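Local coordinates for putative nucleic acid-binding lipoprotein (Klebsiella pneumoniae subsp. pneumoniae MGH 78578, PDB 3F1Z) that is of unknown function but adopts an OB-fold and is a putative lipoprotein that may bind nucleic acid, at residues Y71-T76 with A98-L103; Q34-N39 with S45-K50; T76-Q81 with D85-F90. All blocks are in the same frame, centred on the assembly; numbering follows the deposited sequence.

Interaction 1 (Y71-T76 with A98-L103); sequences YYFIVT and ADVEAL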
loop_
_atom_site.group_PDB
_atom_site.type_symbol
_atom_site.label_atom_id
_atom_site.label_comp_id
_atom_site.label_asym_id
_atom_site.label_seq_id
_atom_site.Cartn_x
_atom_site.Cartn_y
_atom_site.Cartn_z
ATOM N N TYR A 71 11.605 -14.288 -2.112
ATOM C CA TYR A 71 11.795 -12.980 -2.676
ATOM C C TYR A 71 10.446 -12.320 -2.547
ATOM O O TYR A 71 9.423 -12.982 -2.293
ATOM C CB TYR A 71 12.311 -13.013 -4.121
ATOM C CG TYR A 71 11.382 -13.626 -5.098
ATOM C CD1 TYR A 71 10.403 -12.871 -5.688
ATOM C CD2 TYR A 71 11.448 -14.963 -5.394
ATOM C CE1 TYR A 71 9.525 -13.420 -6.563
ATOM C CE2 TYR A 71 10.569 -15.539 -6.314
ATOM C CZ TYR A 71 9.616 -14.754 -6.890
ATOM O OH TYR A 71 8.737 -15.277 -7.774
ATOM N N TYR A 72 10.437 -11.011 -2.700
ATOM C CA TYR A 72 9.209 -10.259 -2.563
ATOM C C TYR A 72 9.378 -8.962 -3.355
ATOM O O TYR A 72 10.399 -8.749 -3.938
ATOM C CB TYR A 72 8.912 -10.017 -1.090
ATOM C CG TYR A 72 9.878 -9.070 -0.425
ATOM C CD1 TYR A 72 11.101 -9.519 0.046
ATOM C CD2 TYR A 72 9.574 -7.725 -0.285
ATOM C CE1 TYR A 72 12.016 -8.659 0.667
ATOM C CE2 TYR A 72 10.473 -6.825 0.356
ATOM C CZ TYR A 72 11.696 -7.305 0.824
ATOM O OH TYR A 72 12.612 -6.451 1.410
ATOM N N PHE A 73 8.349 -8.108 -3.388
ATOM C CA PHE A 73 8.398 -6.884 -4.138
ATOM C C PHE A 73 7.930 -5.746 -3.284
ATOM O O PHE A 73 7.003 -5.921 -2.529
ATOM C CB PHE A 73 7.423 -6.949 -5.286
ATOM C CG PHE A 73 7.622 -8.090 -6.225
ATOM C CD1 PHE A 73 6.962 -9.266 -6.046
ATOM C CD2 PHE A 73 8.405 -7.945 -7.346
ATOM C CE1 PHE A 73 7.129 -10.327 -6.956
ATOM C CE2 PHE A 73 8.578 -8.979 -8.254
ATOM C CZ PHE A 73 7.937 -10.175 -8.048
ATOM N N ILE A 74 8.557 -4.582 -3.416
ATOM C CA ILE A 74 8.101 -3.348 -2.794
ATOM C C ILE A 74 7.591 -2.440 -3.945
ATOM O O ILE A 74 8.297 -2.211 -4.953
ATOM C CB ILE A 74 9.236 -2.614 -2.065
ATOM C CG1 ILE A 74 9.722 -3.418 -0.889
ATOM C CG2 ILE A 74 8.726 -1.362 -1.407
ATOM C CD1 ILE A 74 8.627 -3.608 0.248
ATOM N N VAL A 75 6.371 -1.931 -3.778
ATOM C CA VAL A 75 5.734 -0.989 -4.707
ATOM C C VAL A 75 5.522 0.299 -3.917
ATOM O O VAL A 75 4.977 0.273 -2.815
ATOM C CB VAL A 75 4.422 -1.527 -5.214
ATOM C CG1 VAL A 75 3.634 -0.444 -5.930
ATOM C CG2 VAL A 75 4.686 -2.700 -6.154
ATOM N N THR A 76 6.034 1.411 -4.444
ATOM C CA THR A 76 5.976 2.699 -3.768
ATOM C C THR A 76 5.051 3.611 -4.550
ATOM O O THR A 76 5.154 3.700 -5.776
ATOM C CB THR A 76 7.358 3.363 -3.680
ATOM O OG1 THR A 76 8.282 2.436 -3.142
ATOM C CG2 THR A 76 7.345 4.613 -2.802
ATOM N N ALA A 98 2.088 -11.633 -10.475
ATOM C CA ALA A 98 1.224 -11.196 -11.594
ATOM C C ALA A 98 0.730 -9.750 -11.385
ATOM O O ALA A 98 0.728 -8.933 -12.321
ATOM C CB ALA A 98 0.037 -12.118 -11.760
ATOM N N ASP A 99 0.311 -9.417 -10.174
ATOM C CA ASP A 99 -0.197 -8.080 -9.965
ATOM C C ASP A 99 0.921 -7.070 -10.132
ATOM O O ASP A 99 0.720 -6.009 -10.751
ATOM C CB ASP A 99 -0.779 -7.895 -8.574
ATOM C CG ASP A 99 -2.242 -8.307 -8.441
ATOM O OD1 ASP A 99 -2.853 -8.834 -9.396
ATOM O OD2 ASP A 99 -2.755 -8.086 -7.302
ATOM N N VAL A 100 2.093 -7.406 -9.575
ATOM C CA VAL A 100 3.237 -6.506 -9.597
ATOM C C VAL A 100 3.695 -6.251 -11.027
ATOM O O VAL A 100 4.017 -5.129 -11.380
ATOM C CB VAL A 100 4.402 -7.022 -8.744
ATOM C CG1 VAL A 100 5.606 -6.076 -8.841
ATOM C CG2 VAL A 100 3.966 -7.175 -7.284
ATOM N N GLU A 101 3.675 -7.293 -11.845
ATOM C CA GLU A 101 4.110 -7.197 -13.228
ATOM C C GLU A 101 3.160 -6.440 -14.150
ATOM O O GLU A 101 3.500 -6.173 -15.310
ATOM C CB GLU A 101 4.397 -8.585 -13.763
ATOM C CG GLU A 101 5.661 -9.138 -13.126
ATOM C CD GLU A 101 6.098 -10.505 -13.618
ATOM O OE1 GLU A 101 5.571 -10.943 -14.666
ATOM O OE2 GLU A 101 7.000 -11.121 -12.958
ATOM N N ALA A 102 1.994 -6.065 -13.645
ATOM C CA ALA A 102 1.005 -5.344 -14.456
ATOM C C ALA A 102 1.015 -3.867 -14.105
ATOM O O ALA A 102 0.330 -3.077 -14.716
ATOM C CB ALA A 102 -0.429 -5.928 -14.228
ATOM N N LEU A 103 1.720 -3.497 -13.054
ATOM C CA LEU A 103 1.840 -2.090 -12.720
ATOM C C LEU A 103 2.895 -1.441 -13.600
ATOM O O LEU A 103 3.619 -2.116 -14.348
ATOM C CB LEU A 103 2.275 -1.949 -11.291
ATOM C CG LEU A 103 1.274 -2.405 -10.241
ATOM C CD1 LEU A 103 1.946 -2.296 -8.856
ATOM C CD2 LEU A 103 0.012 -1.575 -10.351
#

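Interaction 2 (Q34-N39 with S45-K50); sequences QPFTLN and SDYLGK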
loop_
_atom_site.group_PDB
_atom_site.type_symbol
_atom_site.label_atom_id
_atom_site.label_comp_id
_atom_site.label_asym_id
_atom_site.label_seq_id
_atom_site.Cartn_x
_atom_site.Cartn_y
_atom_site.Cartn_z
ATOM N N GLN A 34 -2.784 11.081 6.427
ATOM C CA GLN A 34 -3.045 12.208 7.331
ATOM C C GLN A 34 -3.005 11.848 8.830
ATOM O O GLN A 34 -2.324 12.496 9.592
ATOM C CB GLN A 34 -4.354 12.912 6.957
ATOM C CG GLN A 34 -4.770 14.078 7.848
ATOM C CD GLN A 34 -3.711 15.202 7.932
ATOM O OE1 GLN A 34 -2.906 15.402 6.994
ATOM N NE2 GLN A 34 -3.711 15.950 9.074
ATOM N N PRO A 35 -3.708 10.794 9.237
ATOM C CA PRO A 35 -3.680 10.399 10.647
ATOM C C PRO A 35 -2.292 9.984 11.125
ATOM O O PRO A 35 -1.975 10.238 12.258
ATOM C CB PRO A 35 -4.633 9.182 10.705
ATOM C CG PRO A 35 -5.393 9.239 9.490
ATOM C CD PRO A 35 -4.554 9.885 8.446
ATOM N N PHE A 36 -1.510 9.329 10.263
ATOM C CA PHE A 36 -0.139 8.919 10.610
ATOM C C PHE A 36 0.768 10.139 10.771
ATOM O O PHE A 36 1.748 10.133 11.549
ATOM C CB PHE A 36 0.439 7.933 9.567
ATOM C CG PHE A 36 -0.288 6.585 9.533
ATOM C CD1 PHE A 36 -1.426 6.413 8.776
ATOM C CD2 PHE A 36 0.151 5.527 10.309
ATOM C CE1 PHE A 36 -2.094 5.205 8.788
ATOM C CE2 PHE A 36 -0.501 4.319 10.329
ATOM C CZ PHE A 36 -1.624 4.143 9.593
ATOM N N THR A 37 0.447 11.192 10.054
ATOM C CA THR A 37 1.212 12.439 10.141
ATOM C C THR A 37 0.977 13.064 11.529
ATOM O O THR A 37 1.895 13.602 12.134
ATOM C CB THR A 37 0.828 13.381 8.940
ATOM O OG1 THR A 37 1.149 12.691 7.699
ATOM C CG2 THR A 37 1.535 14.747 9.005
ATOM N N LEU A 38 -0.238 12.946 12.043
ATOM C CA LEU A 38 -0.586 13.472 13.364
ATOM C C LEU A 38 -0.012 12.621 14.546
ATOM O O LEU A 38 0.492 13.147 15.538
ATOM C CB LEU A 38 -2.097 13.551 13.490
ATOM C CG LEU A 38 -2.781 14.897 13.278
ATOM C CD1 LEU A 38 -2.126 15.801 12.215
ATOM C CD2 LEU A 38 -4.317 14.705 13.005
ATOM N N ASN A 39 -0.124 11.310 14.427
ATOM C CA ASN A 39 0.309 10.398 15.454
ATOM C C ASN A 39 0.250 8.957 14.904
ATOM O O ASN A 39 -0.802 8.338 14.893
ATOM C CB ASN A 39 -0.574 10.544 16.687
ATOM C CG ASN A 39 -0.060 9.743 17.851
ATOM O OD1 ASN A 39 0.521 8.643 17.664
ATOM N ND2 ASN A 39 -0.189 10.305 19.047
ATOM N N SER A 45 -2.644 1.951 15.590
ATOM C CA SER A 45 -3.531 1.212 16.455
ATOM C C SER A 45 -5.012 1.213 15.955
ATOM O O SER A 45 -5.694 0.177 16.008
ATOM C CB SER A 45 -3.391 1.799 17.836
ATOM O OG SER A 45 -4.252 1.160 18.689
ATOM N N ASP A 46 -5.482 2.360 15.443
ATOM C CA ASP A 46 -6.840 2.475 14.947
ATOM C C ASP A 46 -7.043 1.641 13.695
ATOM O O ASP A 46 -8.112 1.099 13.506
ATOM C CB ASP A 46 -7.220 3.938 14.643
ATOM C CG ASP A 46 -7.363 4.793 15.888
ATOM O OD1 ASP A 46 -7.481 4.260 17.008
ATOM O OD2 ASP A 46 -7.369 6.030 15.760
ATOM N N TYR A 47 -6.034 1.563 12.835
ATOM C CA TYR A 47 -6.107 0.805 11.578
ATOM C C TYR A 47 -5.654 -0.660 11.641
ATOM O O TYR A 47 -5.772 -1.372 10.636
ATOM C CB TYR A 47 -5.261 1.500 10.487
ATOM C CG TYR A 47 -5.951 2.644 9.778
ATOM C CD1 TYR A 47 -6.846 2.394 8.773
ATOM C CD2 TYR A 47 -5.696 3.970 10.103
ATOM C CE1 TYR A 47 -7.520 3.412 8.129
ATOM C CE2 TYR A 47 -6.354 5.001 9.460
ATOM C CZ TYR A 47 -7.277 4.708 8.450
ATOM O OH TYR A 47 -7.948 5.704 7.752
ATOM N N LEU A 48 -5.121 -1.100 12.783
ATOM C CA LEU A 48 -4.528 -2.448 12.899
ATOM C C LEU A 48 -5.445 -3.567 12.399
ATOM O O LEU A 48 -6.501 -3.764 12.910
ATOM C CB LEU A 48 -4.121 -2.754 14.352
ATOM C CG LEU A 48 -3.326 -4.061 14.547
ATOM C CD1 LEU A 48 -2.049 -4.076 13.680
ATOM C CD2 LEU A 48 -3.010 -4.385 16.010
ATOM N N GLY A 49 -5.010 -4.318 11.410
ATOM C CA GLY A 49 -5.839 -5.377 10.846
ATOM C C GLY A 49 -6.835 -4.939 9.760
ATOM O O GLY A 49 -7.467 -5.784 9.162
ATOM N N LYS A 50 -6.970 -3.646 9.489
ATOM C CA LYS A 50 -7.955 -3.177 8.538
ATOM C C LYS A 50 -7.402 -3.082 7.127
ATOM O O LYS A 50 -6.191 -2.973 6.902
ATOM C CB LYS A 50 -8.481 -1.817 8.967
ATOM C CG LYS A 50 -9.046 -1.840 10.377
ATOM C CD LYS A 50 -9.946 -0.633 10.659
ATOM C CE LYS A 50 -10.439 -0.595 12.116
ATOM N NZ LYS A 50 -10.754 -1.966 12.592
#

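Interaction 3 (T76-Q81 with D85-F90); sequences TMRDEQ and DKRLTF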
loop_
_atom_site.group_PDB
_atom_site.type_symbol
_atom_site.label_atom_id
_atom_site.label_comp_id
_atom_site.label_asym_id
_atom_site.label_seq_id
_atom_site.Cartn_x
_atom_site.Cartn_y
_atom_site.Cartn_z
ATOM N N THR A 76 6.034 1.411 -4.444
ATOM C CA THR A 76 5.976 2.699 -3.768
ATOM C C THR A 76 5.051 3.611 -4.550
ATOM O O THR A 76 5.154 3.700 -5.776
ATOM C CB THR A 76 7.358 3.363 -3.680
ATOM O OG1 THR A 76 8.282 2.436 -3.142
ATOM C CG2 THR A 76 7.345 4.613 -2.802
HETATM N N MSE A 77 4.218 4.353 -3.821
HETATM C CA MSE A 77 3.159 5.161 -4.406
HETATM C C MSE A 77 3.210 6.564 -3.860
HETATM O O MSE A 77 3.399 6.737 -2.650
HETATM C CB MSE A 77 1.819 4.512 -4.019
HETATM C CG MSE A 77 0.612 5.138 -4.633
HETATM SE SE MSE A 77 -1.068 4.482 -3.874
HETATM C CE MSE A 77 -1.368 2.970 -5.090
ATOM N N ARG A 78 3.052 7.568 -4.730
ATOM C CA ARG A 78 2.947 8.951 -4.252
ATOM C C ARG A 78 1.520 9.468 -4.465
ATOM O O ARG A 78 0.781 8.925 -5.292
ATOM C CB ARG A 78 3.904 9.866 -4.993
ATOM C CG ARG A 78 3.588 10.077 -6.471
ATOM C CD ARG A 78 4.323 11.322 -6.965
ATOM N NE ARG A 78 4.264 11.485 -8.407
ATOM C CZ ARG A 78 3.242 12.005 -9.071
ATOM N NH1 ARG A 78 2.143 12.427 -8.437
ATOM N NH2 ARG A 78 3.312 12.095 -10.396
ATOM N N ASP A 79 1.150 10.535 -3.754
ATOM C CA ASP A 79 -0.154 11.142 -3.951
ATOM C C ASP A 79 -0.337 11.587 -5.423
ATOM O O ASP A 79 0.540 12.195 -6.029
ATOM C CB ASP A 79 -0.325 12.355 -3.072
ATOM C CG ASP A 79 -1.767 12.849 -3.048
ATOM O OD1 ASP A 79 -2.556 12.306 -2.228
ATOM O OD2 ASP A 79 -2.094 13.785 -3.846
ATOM N N GLU A 80 -1.493 11.287 -5.979
ATOM C CA GLU A 80 -1.802 11.641 -7.359
ATOM C C GLU A 80 -1.735 13.136 -7.658
ATOM O O GLU A 80 -1.437 13.526 -8.783
ATOM C CB GLU A 80 -3.207 11.180 -7.699
ATOM C CG GLU A 80 -3.567 11.353 -9.147
ATOM C CD GLU A 80 -4.992 11.652 -9.304
ATOM O OE1 GLU A 80 -5.640 11.604 -8.272
ATOM O OE2 GLU A 80 -5.456 11.965 -10.413
ATOM N N GLN A 81 -2.037 13.979 -6.688
ATOM C CA GLN A 81 -1.980 15.412 -6.923
ATOM C C GLN A 81 -0.853 16.053 -6.093
ATOM O O GLN A 81 -0.893 17.236 -5.839
ATOM C CB GLN A 81 -3.345 16.045 -6.568
ATOM C CG GLN A 81 -4.587 15.421 -7.274
ATOM C CD GLN A 81 -5.913 16.172 -6.924
ATOM O OE1 GLN A 81 -6.597 16.739 -7.823
ATOM N NE2 GLN A 81 -6.251 16.225 -5.605
ATOM N N ASP A 85 4.092 14.957 0.250
ATOM C CA ASP A 85 5.334 14.463 -0.362
ATOM C C ASP A 85 5.726 13.087 0.180
ATOM O O ASP A 85 6.675 12.472 -0.285
ATOM C CB ASP A 85 6.493 15.485 -0.247
ATOM C CG ASP A 85 6.615 16.156 1.154
ATOM O OD1 ASP A 85 6.320 15.509 2.200
ATOM O OD2 ASP A 85 7.051 17.357 1.184
ATOM N N LYS A 86 4.962 12.587 1.140
ATOM C CA LYS A 86 5.233 11.305 1.716
ATOM C C LYS A 86 4.771 10.187 0.789
ATOM O O LYS A 86 3.738 10.301 0.138
ATOM C CB LYS A 86 4.552 11.182 3.080
ATOM C CG LYS A 86 5.143 12.103 4.135
ATOM C CD LYS A 86 4.478 11.905 5.521
ATOM C CE LYS A 86 5.053 12.925 6.529
ATOM N NZ LYS A 86 4.325 12.933 7.838
ATOM N N ARG A 87 5.531 9.098 0.747
ATOM C CA ARG A 87 5.194 7.970 -0.086
ATOM C C ARG A 87 4.596 6.829 0.722
ATOM O O ARG A 87 4.890 6.660 1.921
ATOM C CB ARG A 87 6.438 7.437 -0.771
ATOM C CG ARG A 87 7.317 8.440 -1.513
ATOM C CD ARG A 87 6.545 9.486 -2.301
ATOM N NE ARG A 87 7.323 9.981 -3.445
ATOM C CZ ARG A 87 7.228 11.189 -3.983
ATOM N NH1 ARG A 87 6.440 12.114 -3.446
ATOM N NH2 ARG A 87 7.974 11.481 -5.034
ATOM N N LEU A 88 3.767 6.023 0.064
ATOM C CA LEU A 88 3.186 4.863 0.704
ATOM C C LEU A 88 3.804 3.646 0.001
ATOM O O LEU A 88 3.934 3.659 -1.237
ATOM C CB LEU A 88 1.688 4.906 0.511
ATOM C CG LEU A 88 0.863 3.734 1.028
ATOM C CD1 LEU A 88 0.963 3.613 2.535
ATOM C CD2 LEU A 88 -0.576 3.914 0.553
ATOM N N THR A 89 4.193 2.619 0.755
ATOM C CA THR A 89 4.758 1.430 0.149
ATOM C C THR A 89 3.852 0.249 0.449
ATOM O O THR A 89 3.138 0.252 1.457
ATOM C CB THR A 89 6.132 1.084 0.715
ATOM O OG1 THR A 89 5.988 0.971 2.160
ATOM C CG2 THR A 89 7.189 2.160 0.357
ATOM N N PHE A 90 3.907 -0.742 -0.440
ATOM C CA PHE A 90 3.161 -1.954 -0.349
ATOM C C PHE A 90 4.128 -3.112 -0.503
ATOM O O PHE A 90 5.017 -3.076 -1.326
ATOM C CB PHE A 90 2.189 -2.049 -1.515
ATOM C CG PHE A 90 1.161 -0.973 -1.552
ATOM C CD1 PHE A 90 1.474 0.277 -2.015
ATOM C CD2 PHE A 90 -0.142 -1.255 -1.226
ATOM C CE1 PHE A 90 0.545 1.256 -2.064
ATOM C CE2 PHE A 90 -1.085 -0.286 -1.294
ATOM C CZ PHE A 90 -0.733 0.977 -1.697
HETATM O O HOH W 1 3.264 11.583 -2.015
#

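Interaction 1 (Y71-T76 with A98-L103)
CG of F73 stands beside the backbone N (chi1 -57°), and V100 sets its CG1 trans to its own N (chi1 178°). These turns bring the phenyl ring and the isopropyl group together between strand 71-78 and helix 97-100. V100 straddles the near end of the ring. Its CG1 comes over one face, 3.7 Å from CD2 of F73. This is a CH-pi contact, with V100 CG1 4.1 Å from the centroid of the F73 ring and 29° off the ring normal. The other methyl reaches across to the second ortho carbon, CG2 of V100 lying 3.9 Å from CD1 of F73. V75 sits two residues further along the strand and points to the same side. Here a single methyl of L103 meets both branches of the valine: CD1 of L103 is 3.9 Å from CG1 of V75 and 3.9 Å from CG2 of V75. V75 CG2 also faces V100 CG1, more loosely, at 4.4 Å. A type I turn from V100 to L103 swings L103 round to the strand. It is closed by a hydrogen bond of 3.3 Å from L103 N to V100 O. On the helix, OD2 of D99 bonds V131 N and the side chain of N96. The apolar cluster continues into the neighbouring strands: F92 touches V75 and V100, while I58 and I61 come from strand 51-65. Helix 97-100 lies between the third and fourth barrel strands in sequence, the usual place of the helix in an OB-fold. No hydrogen bond or ion pair crosses between 71-76 and 98-103. The contact therefore rests on dispersion, shape and exclusion of water, with the one ring face supplying a weak CH-pi term.

Interaction 2 (Q34-N39 with S45-K50)
P35 and F36 lie in the last turns of helix 29-38 and Y47 lies at the end of helix 40-47, with the backbones well apart: the closest CA atoms, those of P35 and D46, are 9.6 Å from each other. Side chains bridge the gap. The rings of F36 and Y47 are nearly parallel, their planes 23° apart, but they are slid past each other. Their centroids are 5.9 Å apart and the rings barely overlap. CD2 of Y47 meets two neighbouring atoms of the F36 ring, lying 4.0 Å from CE1 of F36 and 4.1 Å from CZ of F36. F36 has CG beside its backbone N (chi1 -66°), and this sends the ring out from the helix towards Y47. P35 adds a contact at the edge of the tyrosine, its CG lying 4.3 Å from CE2 of Y47 and near the ring plane. The first helix is kinked at P35 and F36: neither N bonds to the turn before, and that of P35 has no hydrogen to give. The two short helices follow each other directly and precede the long strand 51-65 of the OB-fold. N39 follows the last residue of the first helix and is the N-cap of the second, with OD1 bonded to K42 N. F32 meets both F36 and Y47, and so extends the aromatic group. The hydroxyl of Y47 is hydrogen-bonded to that of Y27. After Y47 the chain makes a type II turn to K50, closed by a 2.8 Å bond from K50 N to Y47 O. Within this turn, the backbones of G49 and K50 also bond to V115.

Interaction 3 (T76-Q81 with D85-F90)
M77 and L88 form an antiparallel hydrogen-bonded pair. M77 N gives its hydrogen to L88 O at 2.7 Å, with an angle of 150° at the hydrogen. The return bond from L88 N to M77 O is 2.8 Å long and straighter, at 170°. Next to it, T76 and T89 are a non-hydrogen-bonded pair. Their side chains lie alongside each other and point the same way, with T76 OG1 3.7 Å from T89 CG2. The opposite face of the sheet carries M77, a selenomethionine, and L88. The M77 chain bends at its last torsion (chi3 -90°) and its end packs against F90, with CE of M77 4.0 Å from CE1 of F90. The selenium lies at the edge of that ring, making a Met-aromatic contact. T76 turns its methyl to R87, CG2 of T76 lying 3.6 Å from CB of R87. R78 lays its CB over one face of the R87 guanidinium. R87 was modelled in two conformers, so both contacts are tentative. Past the paired residues the two chain segments part, and a water joins D79 to K86. It accepts from D79 N at 2.9 Å and donates to K86 O at 2.6 Å. D79 shapes the turn: its OD2 accepts from Q81 N at 2.8 Å, an Asx turn, and also from K83 N. Its OD1 takes the N of A30 at the start of helix 29-38. Further out, T89 OG1 bonds T125 OG1. V54, I111 and L126 pack on the M77, L88 and F90 face, with V29 against M77 and F32 against L88. The arrangement is a beta hairpin of strands 71-78 and 88-93, the second and third strands of an OB-fold barrel, with its apolar face turned to the core.

How the interactions relate
Interaction 2 comes first along the chain. It closes a short stretch of chain, folding helix 40-47 back against helix 29-38, before strand 51-65 begins. Interactions 1 and 3 follow and share T76 on strand 71-78. Interaction 3 closes the hairpin with strand 88-93. Interaction 1 closes a wider loop that contains that hairpin, bringing helix 97-100 back to F73 and V75 of strand 71-78. The two meet where V75 O and F90 N make a probable hydrogen bond, 2.8 Å long. Interactions 1 and 2 lie on opposite sides of the chain's centre and do not touch. A probable hydrogen bond from K86 NZ to T37 OG1, 3.2 Å, ties interaction 3 to helix 29-38.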